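Local atomic coordinates of pngf-ii (Elizabethkingia meningoseptica, PDB entry 4R4X), a protein that probably acts as a peptide:N-glycosidase, releasing N-linked glycans from glycoproteins by cleaving between the sugar and its asparagine. Residues A[218-224]-A[340-346]; A[20-24]-A[35-40]; A[417-423]-A[497-503]. Residue numbers count along the deposited sequence, not the author numbering.

Interaction 1 of 3, residues A[218-224]-A[340-346]; sequences LKKVKIP and SGKEILI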
loop_
_atom_site.group_PDB
_atom_site.type_symbol
_atom_site.label_atom_id
_atom_site.label_comp_id
_atom_site.label_asym_id
_atom_site.label_seq_id
_atom_site.Cartn_x
_atom_site.Cartn_y
_atom_site.Cartn_z
ATOM N N LEU A 218 5.929 17.359 -8.170
ATOM C CA LEU A 218 6.816 17.118 -7.024
ATOM C C LEU A 218 6.322 17.865 -5.789
ATOM O O LEU A 218 5.854 18.984 -5.907
ATOM C CB LEU A 218 8.213 17.632 -7.371
ATOM C CG LEU A 218 9.336 17.197 -6.431
ATOM C CD1 LEU A 218 9.690 15.759 -6.719
ATOM C CD2 LEU A 218 10.600 18.035 -6.593
ATOM N N LYS A 219 6.435 17.259 -4.614
ATOM C CA LYS A 219 6.185 17.995 -3.381
ATOM C C LYS A 219 7.069 17.491 -2.256
ATOM O O LYS A 219 7.734 16.451 -2.380
ATOM C CB LYS A 219 4.713 17.940 -2.974
ATOM C CG LYS A 219 4.182 16.582 -2.613
ATOM C CD LYS A 219 2.906 16.637 -1.751
ATOM C CE LYS A 219 1.829 17.529 -2.315
ATOM N NZ LYS A 219 0.584 17.483 -1.501
ATOM N N LYS A 220 7.084 18.252 -1.170
ATOM C CA LYS A 220 7.765 17.836 0.046
ATOM C C LYS A 220 6.732 17.195 0.959
ATOM O O LYS A 220 5.617 17.732 1.129
ATOM C CB LYS A 220 8.406 19.026 0.762
ATOM C CG LYS A 220 9.591 19.646 0.057
ATOM C CD LYS A 220 10.367 20.624 0.946
ATOM C CE LYS A 220 9.463 21.729 1.480
ATOM N NZ LYS A 220 10.195 22.992 1.815
ATOM N N VAL A 221 7.062 16.033 1.511
ATOM C CA VAL A 221 6.187 15.372 2.465
ATOM C C VAL A 221 6.983 14.898 3.685
ATOM O O VAL A 221 8.107 14.409 3.553
ATOM C CB VAL A 221 5.394 14.185 1.850
ATOM C CG1 VAL A 221 4.611 14.637 0.641
ATOM C CG2 VAL A 221 6.301 13.045 1.450
ATOM N N LYS A 222 6.398 15.053 4.869
ATOM C CA LYS A 222 7.064 14.641 6.084
ATOM C C LYS A 222 6.718 13.182 6.421
ATOM O O LYS A 222 5.571 12.824 6.528
ATOM C CB LYS A 222 6.719 15.583 7.248
ATOM C CG LYS A 222 7.403 15.181 8.558
ATOM C CD LYS A 222 8.905 14.920 8.388
ATOM C CE LYS A 222 9.638 14.774 9.720
ATOM N NZ LYS A 222 9.297 13.492 10.398
ATOM N N ILE A 223 7.739 12.346 6.541
ATOM C CA ILE A 223 7.581 10.939 6.872
ATOM C C ILE A 223 7.964 10.739 8.323
ATOM O O ILE A 223 9.066 11.126 8.722
ATOM C CB ILE A 223 8.520 10.061 6.021
ATOM C CG1 ILE A 223 8.348 10.387 4.532
ATOM C CG2 ILE A 223 8.298 8.573 6.313
ATOM C CD1 ILE A 223 6.946 10.123 4.015
ATOM N N PRO A 224 7.066 10.125 9.119
ATOM C CA PRO A 224 7.408 9.890 10.520
ATOM C C PRO A 224 8.535 8.892 10.650
ATOM O O PRO A 224 8.915 8.237 9.653
ATOM C CB PRO A 224 6.109 9.330 11.107
ATOM C CG PRO A 224 5.450 8.673 9.960
ATOM C CD PRO A 224 5.726 9.596 8.798
ATOM N N SER A 340 12.585 6.988 6.472
ATOM C CA SER A 340 12.193 7.147 7.871
ATOM C C SER A 340 12.586 8.522 8.418
ATOM O O SER A 340 13.739 8.952 8.279
ATOM C CB SER A 340 12.837 6.051 8.735
ATOM O OG SER A 340 12.320 6.091 10.047
ATOM N N GLY A 341 11.609 9.209 9.001
ATOM C CA GLY A 341 11.849 10.428 9.771
ATOM C C GLY A 341 12.402 11.600 8.972
ATOM O O GLY A 341 13.085 12.446 9.531
ATOM N N LYS A 342 12.144 11.633 7.671
ATOM C CA LYS A 342 12.676 12.666 6.802
ATOM C C LYS A 342 11.560 13.450 6.170
ATOM O O LYS A 342 10.472 12.921 5.913
ATOM C CB LYS A 342 13.471 12.069 5.652
ATOM C CG LYS A 342 14.764 11.395 6.041
ATOM C CD LYS A 342 15.689 11.351 4.848
ATOM C CE LYS A 342 17.101 10.998 5.270
ATOM N NZ LYS A 342 17.308 9.539 5.216
ATOM N N GLU A 343 11.861 14.704 5.871
ATOM C CA GLU A 343 11.047 15.458 4.937
ATOM C C GLU A 343 11.626 15.143 3.555
ATOM O O GLU A 343 12.778 15.492 3.243
ATOM C CB GLU A 343 11.079 16.960 5.250
ATOM C CG GLU A 343 10.183 17.769 4.323
ATOM C CD GLU A 343 10.012 19.218 4.779
ATOM O OE1 GLU A 343 10.986 19.811 5.298
ATOM O OE2 GLU A 343 8.898 19.749 4.608
ATOM N N ILE A 344 10.855 14.444 2.739
ATOM C CA ILE A 344 11.364 13.948 1.449
ATOM C C ILE A 344 10.766 14.728 0.307
ATOM O O ILE A 344 9.636 15.226 0.423
ATOM C CB ILE A 344 11.043 12.455 1.260
ATOM C CG1 ILE A 344 9.530 12.218 1.104
ATOM C CG2 ILE A 344 11.610 11.667 2.419
ATOM C CD1 ILE A 344 9.115 10.767 0.909
ATOM N N LEU A 345 11.531 14.864 -0.770
ATOM C CA LEU A 345 10.998 15.303 -2.043
ATOM C C LEU A 345 10.520 14.055 -2.797
ATOM O O LEU A 345 11.342 13.194 -3.155
ATOM C CB LEU A 345 12.072 16.013 -2.871
ATOM C CG LEU A 345 12.563 17.349 -2.312
ATOM C CD1 LEU A 345 13.868 17.762 -2.979
ATOM C CD2 LEU A 345 11.507 18.426 -2.525
ATOM N N ILE A 346 9.213 14.001 -3.053
ATOM C CA ILE A 346 8.561 12.866 -3.720
ATOM C C ILE A 346 7.782 13.349 -4.948
ATOM O O ILE A 346 7.101 14.386 -4.914
ATOM C CB ILE A 346 7.673 12.044 -2.756
ATOM C CG1 ILE A 346 6.936 10.904 -3.494
ATOM C CG2 ILE A 346 6.650 12.925 -2.048
ATOM C CD1 ILE A 346 6.433 9.820 -2.567
#
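This contact is an antiparallel strand pair in the first of the two PNGase F-type beta-sandwich domains, joining strand 216-222 to strand 343-350 near one end of a long antiparallel sheet that continues into the next domain. The strand axes approach to 4.5 Å, and their N-to-C directions make an angle of 148°. Two hydrogen-bonded pairs set the register. In one, Lys219 N donates to Ile346 O (3.0 Å) and receives Ile346 N on Lys219 O (2.9 Å); in the other, Val221 and Ile344 exchange bonds of 2.9 Å each (N to O both ways). Past the regular pairing, Ile223 N still reaches Lys342 O at 2.9 Å.

Val221, Ile344 and Ile346 share the face turned toward strand 186-196 of the opposing sheet, where Ile346 meets Val190; Val221 CG2 lies 3.4 Å from Ile344 CG1 and 3.5 Å from Ile346 CG2. On the other face Lys220 CG packs on Leu345 CD2 (3.4 Å), and Leu345 continues onto Tyr263 of helix 262-268. Lys220 NZ stays 4.5 Å from Glu343 OE2, beyond a salt bridge.

Where helix 336-339 gives way to the strand, Gly341 takes a positive phi of 64°, and its N donates to Pro224 O at 2.9 Å.

Interaction 2 of 3, residues A[20-24]-A[35-40]; sequences QNHII and FNEKIK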
loop_
_atom_site.group_PDB
_atom_site.type_symbol
_atom_site.label_atom_id
_atom_site.label_comp_id
_atom_site.label_asym_id
_atom_site.label_seq_id
_atom_site.Cartn_x
_atom_site.Cartn_y
_atom_site.Cartn_z
ATOM N N GLN A 20 -7.973 -14.518 29.413
ATOM C CA GLN A 20 -8.823 -13.928 28.389
ATOM C C GLN A 20 -9.406 -12.586 28.855
ATOM O O GLN A 20 -9.430 -12.265 30.039
ATOM C CB GLN A 20 -9.938 -14.911 27.997
ATOM C CG GLN A 20 -10.770 -15.403 29.178
ATOM C CD GLN A 20 -11.905 -16.336 28.773
ATOM O OE1 GLN A 20 -11.718 -17.545 28.618
ATOM N NE2 GLN A 20 -13.091 -15.773 28.625
ATOM N N ASN A 21 -9.882 -11.812 27.888
ATOM C CA ASN A 21 -10.534 -10.530 28.126
ATOM C C ASN A 21 -12.046 -10.788 28.178
ATOM O O ASN A 21 -12.669 -10.940 27.140
ATOM C CB ASN A 21 -10.183 -9.597 26.968
ATOM C CG ASN A 21 -10.822 -8.231 27.076
ATOM O OD1 ASN A 21 -11.369 -7.837 28.117
ATOM N ND2 ASN A 21 -10.710 -7.469 25.992
ATOM N N HIS A 22 -12.618 -10.861 29.375
ATOM C CA HIS A 22 -14.011 -11.318 29.520
ATOM C C HIS A 22 -15.011 -10.308 28.961
ATOM O O HIS A 22 -14.910 -9.118 29.198
ATOM C CB HIS A 22 -14.353 -11.595 30.973
ATOM C CG HIS A 22 -13.497 -12.646 31.608
ATOM N ND1 HIS A 22 -13.755 -13.990 31.473
ATOM C CD2 HIS A 22 -12.383 -12.551 32.374
ATOM C CE1 HIS A 22 -12.847 -14.679 32.142
ATOM N NE2 HIS A 22 -12.000 -13.829 32.693
ATOM N N ILE A 23 -15.983 -10.816 28.222
ATOM C CA ILE A 23 -17.083 -10.003 27.735
ATOM C C ILE A 23 -17.995 -9.631 28.906
ATOM O O ILE A 23 -18.197 -10.422 29.835
ATOM C CB ILE A 23 -17.837 -10.736 26.595
ATOM C CG1 ILE A 23 -16.925 -10.880 25.368
ATOM C CG2 ILE A 23 -19.104 -9.981 26.207
ATOM C CD1 ILE A 23 -17.248 -12.062 24.466
ATOM N N ILE A 24 -18.506 -8.406 28.882
ATOM C CA ILE A 24 -19.399 -7.909 29.924
ATOM C C ILE A 24 -20.627 -7.248 29.302
ATOM O O ILE A 24 -20.502 -6.429 28.401
ATOM C CB ILE A 24 -18.687 -6.888 30.844
ATOM C CG1 ILE A 24 -17.397 -7.495 31.416
ATOM C CG2 ILE A 24 -19.637 -6.405 31.949
ATOM C CD1 ILE A 24 -16.552 -6.547 32.257
ATOM N N PHE A 35 -19.625 -4.645 26.203
ATOM C CA PHE A 35 -18.219 -4.390 26.044
ATOM C C PHE A 35 -17.408 -5.530 26.663
ATOM O O PHE A 35 -17.815 -6.715 26.576
ATOM C CB PHE A 35 -17.845 -2.932 26.497
ATOM C CG PHE A 35 -18.029 -2.607 27.983
ATOM C CD1 PHE A 35 -18.630 -3.465 28.891
ATOM C CD2 PHE A 35 -17.618 -1.357 28.447
ATOM C CE1 PHE A 35 -18.782 -3.091 30.231
ATOM C CE2 PHE A 35 -17.772 -0.975 29.773
ATOM C CZ PHE A 35 -18.344 -1.859 30.680
ATOM N N ASN A 36 -16.256 -5.207 27.232
ATOM C CA ASN A 36 -15.425 -6.199 27.865
ATOM C C ASN A 36 -14.548 -5.586 28.966
ATOM O O ASN A 36 -14.577 -4.377 29.190
ATOM C CB ASN A 36 -14.597 -6.939 26.821
ATOM C CG ASN A 36 -13.597 -6.045 26.109
ATOM O OD1 ASN A 36 -12.892 -5.237 26.738
ATOM N ND2 ASN A 36 -13.504 -6.213 24.781
ATOM N N GLU A 37 -13.795 -6.439 29.647
ATOM C CA GLU A 37 -12.946 -6.024 30.788
ATOM C C GLU A 37 -11.921 -4.948 30.442
ATOM O O GLU A 37 -11.826 -3.908 31.122
ATOM C CB GLU A 37 -12.245 -7.253 31.409
ATOM C CG GLU A 37 -13.065 -7.840 32.549
ATOM C CD GLU A 37 -12.537 -9.161 33.095
ATOM O OE1 GLU A 37 -11.480 -9.649 32.621
ATOM O OE2 GLU A 37 -13.212 -9.701 34.003
ATOM N N LYS A 38 -11.173 -5.181 29.374
ATOM C CA LYS A 38 -10.124 -4.246 28.982
ATOM C C LYS A 38 -10.677 -2.884 28.614
ATOM O O LYS A 38 -10.086 -1.874 28.941
ATOM C CB LYS A 38 -9.307 -4.799 27.834
ATOM C CG LYS A 38 -8.251 -5.804 28.254
ATOM C CD LYS A 38 -7.714 -6.519 27.023
ATOM C CE LYS A 38 -6.247 -6.896 27.141
ATOM N NZ LYS A 38 -5.590 -6.745 25.813
ATOM N N ILE A 39 -11.829 -2.854 27.950
ATOM C CA ILE A 39 -12.479 -1.593 27.664
ATOM C C ILE A 39 -12.996 -0.934 28.951
ATOM O O ILE A 39 -12.842 0.271 29.147
ATOM C CB ILE A 39 -13.640 -1.772 26.680
ATOM C CG1 ILE A 39 -13.111 -2.237 25.321
ATOM C CG2 ILE A 39 -14.426 -0.471 26.559
ATOM C CD1 ILE A 39 -14.188 -2.623 24.306
ATOM N N LYS A 40 -13.651 -1.706 29.804
ATOM C CA LYS A 40 -14.157 -1.160 31.061
ATOM C C LYS A 40 -13.001 -0.523 31.855
ATOM O O LYS A 40 -13.120 0.588 32.376
ATOM C CB LYS A 40 -14.799 -2.261 31.901
ATOM C CG LYS A 40 -15.532 -1.764 33.136
ATOM C CD LYS A 40 -16.220 -2.908 33.875
ATOM C CE LYS A 40 -16.599 -2.497 35.301
ATOM N NZ LYS A 40 -16.929 -3.678 36.136
#
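Strands 23-27 and 31-36 form a beta hairpin, and here the open end of that hairpin runs straight into helix 37-40. Ile24 and Phe35 make an antiparallel hydrogen-bonded pair, with Ile24 N to Phe35 O at 2.9 Å and Phe35 N to Ile24 O at 3.0 Å. Next to it, Ile23 and Asn36 form a non-hydrogen-bonded pair whose CA atoms are 4.2 Å apart. One residue further the second chain begins to coil, yet the pairing carries on as Glu37 N donates to His22 O (2.9 Å).

Asn36 is the N-cap: its OD1 accepts from Ile39 N at 2.9 Å. Asn21, with chi1 in the t well, swings its amide over the same first turn, so that its OD1 takes Lys38 N at 2.9 Å. His22 sets its ring edge near Glu37, with CD2 3.0 Å from OE1, while its ND1 donates to Tyr8 O of the adjoining strand 3-12. Ile24 spreads over both elements, placing CG2 3.8 Å from Phe35 CE1 and CD1 3.7 Å from Glu37 CG and 4.0 Å from Lys40 CD. Phe35 and Ile39 then lean on Val50 and Leu162, inside the N-terminal domain, and the Phe35 side chain lies about 10 Å from a bound zinc.

Three NH groups of the helix's first turn, those of Glu37, Lys38 and Ile39, thus find acceptors in His22, Asn21 and Asn36, so the loop residues just before strand 23-27 share with the N-cap the task of satisfying the start of this short helix.

Interaction 3 of 3, residues A[417-423]-A[497-503]; sequences KNAQLRY and VYINLGN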
loop_
_atom_site.group_PDB
_atom_site.type_symbol
_atom_site.label_atom_id
_atom_site.label_comp_id
_atom_site.label_asym_id
_atom_site.label_seq_id
_atom_site.Cartn_x
_atom_site.Cartn_y
_atom_site.Cartn_z
ATOM N N LYS A 417 26.745 -6.681 5.288
ATOM C CA LYS A 417 26.279 -8.054 5.221
ATOM C C LYS A 417 25.054 -8.158 4.297
ATOM O O LYS A 417 24.216 -7.261 4.262
ATOM C CB LYS A 417 25.923 -8.564 6.625
ATOM C CG LYS A 417 25.209 -9.901 6.646
ATOM C CD LYS A 417 25.001 -10.428 8.044
ATOM C CE LYS A 417 24.302 -11.776 8.038
ATOM N NZ LYS A 417 23.964 -12.183 9.424
ATOM N N ASN A 418 24.950 -9.268 3.581
ATOM C CA ASN A 418 23.824 -9.538 2.674
ATOM C C ASN A 418 23.549 -8.384 1.719
ATOM O O ASN A 418 22.415 -7.962 1.553
ATOM C CB ASN A 418 22.578 -9.940 3.464
ATOM C CG ASN A 418 22.727 -11.287 4.140
ATOM O OD1 ASN A 418 23.494 -12.146 3.690
ATOM N ND2 ASN A 418 22.011 -11.482 5.231
ATOM N N ALA A 419 24.594 -7.888 1.065
ATOM C CA ALA A 419 24.433 -6.817 0.109
ATOM C C ALA A 419 23.571 -7.279 -1.068
ATOM O O ALA A 419 23.679 -8.405 -1.524
ATOM C CB ALA A 419 25.779 -6.349 -0.419
ATOM N N GLN A 420 22.761 -6.372 -1.581
ATOM C CA GLN A 420 21.917 -6.662 -2.730
ATOM C C GLN A 420 21.882 -5.447 -3.628
ATOM O O GLN A 420 21.999 -4.311 -3.142
ATOM C CB GLN A 420 20.486 -6.959 -2.297
ATOM C CG GLN A 420 20.306 -8.172 -1.409
ATOM C CD GLN A 420 18.907 -8.205 -0.841
ATOM O OE1 GLN A 420 18.019 -7.513 -1.318
ATOM N NE2 GLN A 420 18.712 -9.004 0.188
ATOM N N LEU A 421 21.695 -5.679 -4.928
ATOM C CA LEU A 421 21.380 -4.605 -5.835
ATOM C C LEU A 421 19.908 -4.708 -6.180
ATOM O O LEU A 421 19.478 -5.702 -6.768
ATOM C CB LEU A 421 22.220 -4.671 -7.111
ATOM C CG LEU A 421 22.021 -3.489 -8.070
ATOM C CD1 LEU A 421 22.523 -2.192 -7.463
ATOM C CD2 LEU A 421 22.720 -3.723 -9.404
ATOM N N ARG A 422 19.148 -3.697 -5.772
ATOM C CA ARG A 422 17.750 -3.544 -6.178
ATOM C C ARG A 422 17.793 -2.950 -7.560
ATOM O O ARG A 422 18.230 -1.811 -7.734
ATOM C CB ARG A 422 17.008 -2.617 -5.220
ATOM C CG ARG A 422 15.539 -2.340 -5.558
ATOM C CD ARG A 422 14.999 -1.316 -4.573
ATOM N NE ARG A 422 13.596 -0.944 -4.769
ATOM C CZ ARG A 422 13.162 0.094 -5.483
ATOM N NH1 ARG A 422 11.865 0.342 -5.531
ATOM N NH2 ARG A 422 13.994 0.880 -6.147
ATOM N N TYR A 423 17.355 -3.729 -8.540
ATOM C CA TYR A 423 17.611 -3.432 -9.941
ATOM C C TYR A 423 16.303 -3.450 -10.722
ATOM O O TYR A 423 15.597 -4.469 -10.750
ATOM C CB TYR A 423 18.572 -4.462 -10.518
ATOM C CG TYR A 423 18.964 -4.267 -11.969
ATOM C CD1 TYR A 423 19.772 -3.204 -12.355
ATOM C CD2 TYR A 423 18.576 -5.179 -12.948
ATOM C CE1 TYR A 423 20.160 -3.037 -13.680
ATOM C CE2 TYR A 423 18.990 -5.042 -14.266
ATOM C CZ TYR A 423 19.777 -3.967 -14.628
ATOM O OH TYR A 423 20.157 -3.775 -15.935
ATOM N N VAL A 497 14.164 -6.556 -9.324
ATOM C CA VAL A 497 14.782 -7.782 -8.909
ATOM C C VAL A 497 15.820 -7.445 -7.843
ATOM O O VAL A 497 16.376 -6.339 -7.822
ATOM C CB VAL A 497 15.385 -8.551 -10.095
ATOM C CG1 VAL A 497 14.308 -8.823 -11.153
ATOM C CG2 VAL A 497 16.577 -7.825 -10.672
ATOM N N TYR A 498 16.048 -8.394 -6.955
ATOM C CA TYR A 498 16.935 -8.207 -5.829
ATOM C C TYR A 498 18.123 -9.126 -6.013
ATOM O O TYR A 498 18.030 -10.325 -5.763
ATOM C CB TYR A 498 16.188 -8.514 -4.551
ATOM C CG TYR A 498 15.118 -7.494 -4.357
ATOM C CD1 TYR A 498 15.408 -6.249 -3.791
ATOM C CD2 TYR A 498 13.834 -7.735 -4.806
ATOM C CE1 TYR A 498 14.419 -5.283 -3.655
ATOM C CE2 TYR A 498 12.845 -6.767 -4.689
ATOM C CZ TYR A 498 13.143 -5.561 -4.098
ATOM O OH TYR A 498 12.153 -4.627 -3.978
ATOM N N ILE A 499 19.226 -8.561 -6.483
ATOM C CA ILE A 499 20.370 -9.367 -6.917
ATOM C C ILE A 499 21.336 -9.499 -5.748
ATOM O O ILE A 499 21.886 -8.501 -5.259
ATOM C CB ILE A 499 21.081 -8.712 -8.108
ATOM C CG1 ILE A 499 20.118 -8.669 -9.298
ATOM C CG2 ILE A 499 22.387 -9.428 -8.447
ATOM C CD1 ILE A 499 20.612 -7.861 -10.464
ATOM N N ASN A 500 21.535 -10.722 -5.305
ATOM C CA ASN A 500 22.444 -10.979 -4.185
ATOM C C ASN A 500 23.892 -10.705 -4.587
ATOM O O ASN A 500 24.356 -11.207 -5.604
ATOM C CB ASN A 500 22.270 -12.411 -3.688
ATOM C CG ASN A 500 21.015 -12.592 -2.841
ATOM O OD1 ASN A 500 20.470 -11.637 -2.308
ATOM N ND2 ASN A 500 20.557 -13.833 -2.713
ATOM N N LEU A 501 24.583 -9.882 -3.812
ATOM C CA LEU A 501 25.991 -9.555 -4.090
ATOM C C LEU A 501 26.963 -10.189 -3.090
ATOM O O LEU A 501 28.190 -10.028 -3.237
ATOM C CB LEU A 501 26.176 -8.044 -4.084
ATOM C CG LEU A 501 25.351 -7.251 -5.083
ATOM C CD1 LEU A 501 25.616 -5.779 -4.831
ATOM C CD2 LEU A 501 25.702 -7.646 -6.515
ATOM N N GLY A 502 26.428 -10.924 -2.108
ATOM C CA GLY A 502 27.211 -11.474 -1.008
ATOM C C GLY A 502 27.507 -10.375 0.004
ATOM O O GLY A 502 26.888 -9.309 -0.026
ATOM N N ASN A 503 28.486 -10.607 0.874
ATOM C CA ASN A 503 28.913 -9.590 1.830
ATOM C C ASN A 503 30.000 -8.704 1.212
ATOM O O ASN A 503 30.862 -9.186 0.438
ATOM C CB ASN A 503 29.447 -10.266 3.111
ATOM C CG ASN A 503 28.451 -11.243 3.730
ATOM O OD1 ASN A 503 27.224 -11.036 3.714
ATOM N ND2 ASN A 503 28.976 -12.319 4.271
HETATM O O HOH W 1 25.542 -12.409 1.589
HETATM O O HOH W 2 23.651 -10.918 -0.643
HETATM O O HOH W 3 20.840 -11.053 0.377
#
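Six main-chain hydrogen bonds and one accepted by an asparagine side chain hold 417-423 against 497-503. Tyr423 and Val497 exchange two bonds (2.9 Å each, N to O), as do Leu421 and Ile499, with Leu421 N to Ile499 O at 2.8 Å and Ile499 N to Leu421 O at 2.9 Å. Beyond the Gln420-Asn500 pair, Ala419 lies opposite both Leu501 and Gly502, and this extra residue makes a beta bulge. Ala419 O accepts Leu501 N at 2.9 Å, whereas the bond from Ala419 N to Gly502 O (2.9 Å) is bent; a water bridges Ala419 O (2.7 Å) and Gly502 N (3.1 Å). Asn503 OD1 then accepts Asn418 N at 2.9 Å.

Arg422 and Tyr498 lie side by side, with CG of the arginine 3.7 Å from CE1 of the tyrosine; both polar ends reach Glu334, Arg422 in a salt bridge and Tyr498 in a hydrogen bond. On the other face Tyr423 CB touches Val497 CG2 (3.9 Å) and Ile499 CD1 (4.0 Å), and Leu421 and Ile499 extend this apolar layer to Ile444 in strand 442-446.

A bulged antiparallel pair with one face packed on a second sheet is in keeping with the jelly-roll beta sandwich of the C-terminal PNGase F domain.

From the N terminus, interaction 2 closes first, a short hairpin excursion of ten residues within the N-terminal domain. Interaction 1 follows, bringing together segments separated by 115 residues of the first PNGase F-type domain, and interaction 3 last, closing a 73-residue excursion in the second. The three loops lie in series, so none contains or crosses another. Interactions 1 and 3 belong to the same antiparallel sheet, which runs through both PNGase F-type domains, with strands 248-253 and 297-303 between them; their nearest atoms are about 11 Å apart. Interaction 2 is remote, its centre 40 Å from that of interaction 1 and 48 Å from that of interaction 3.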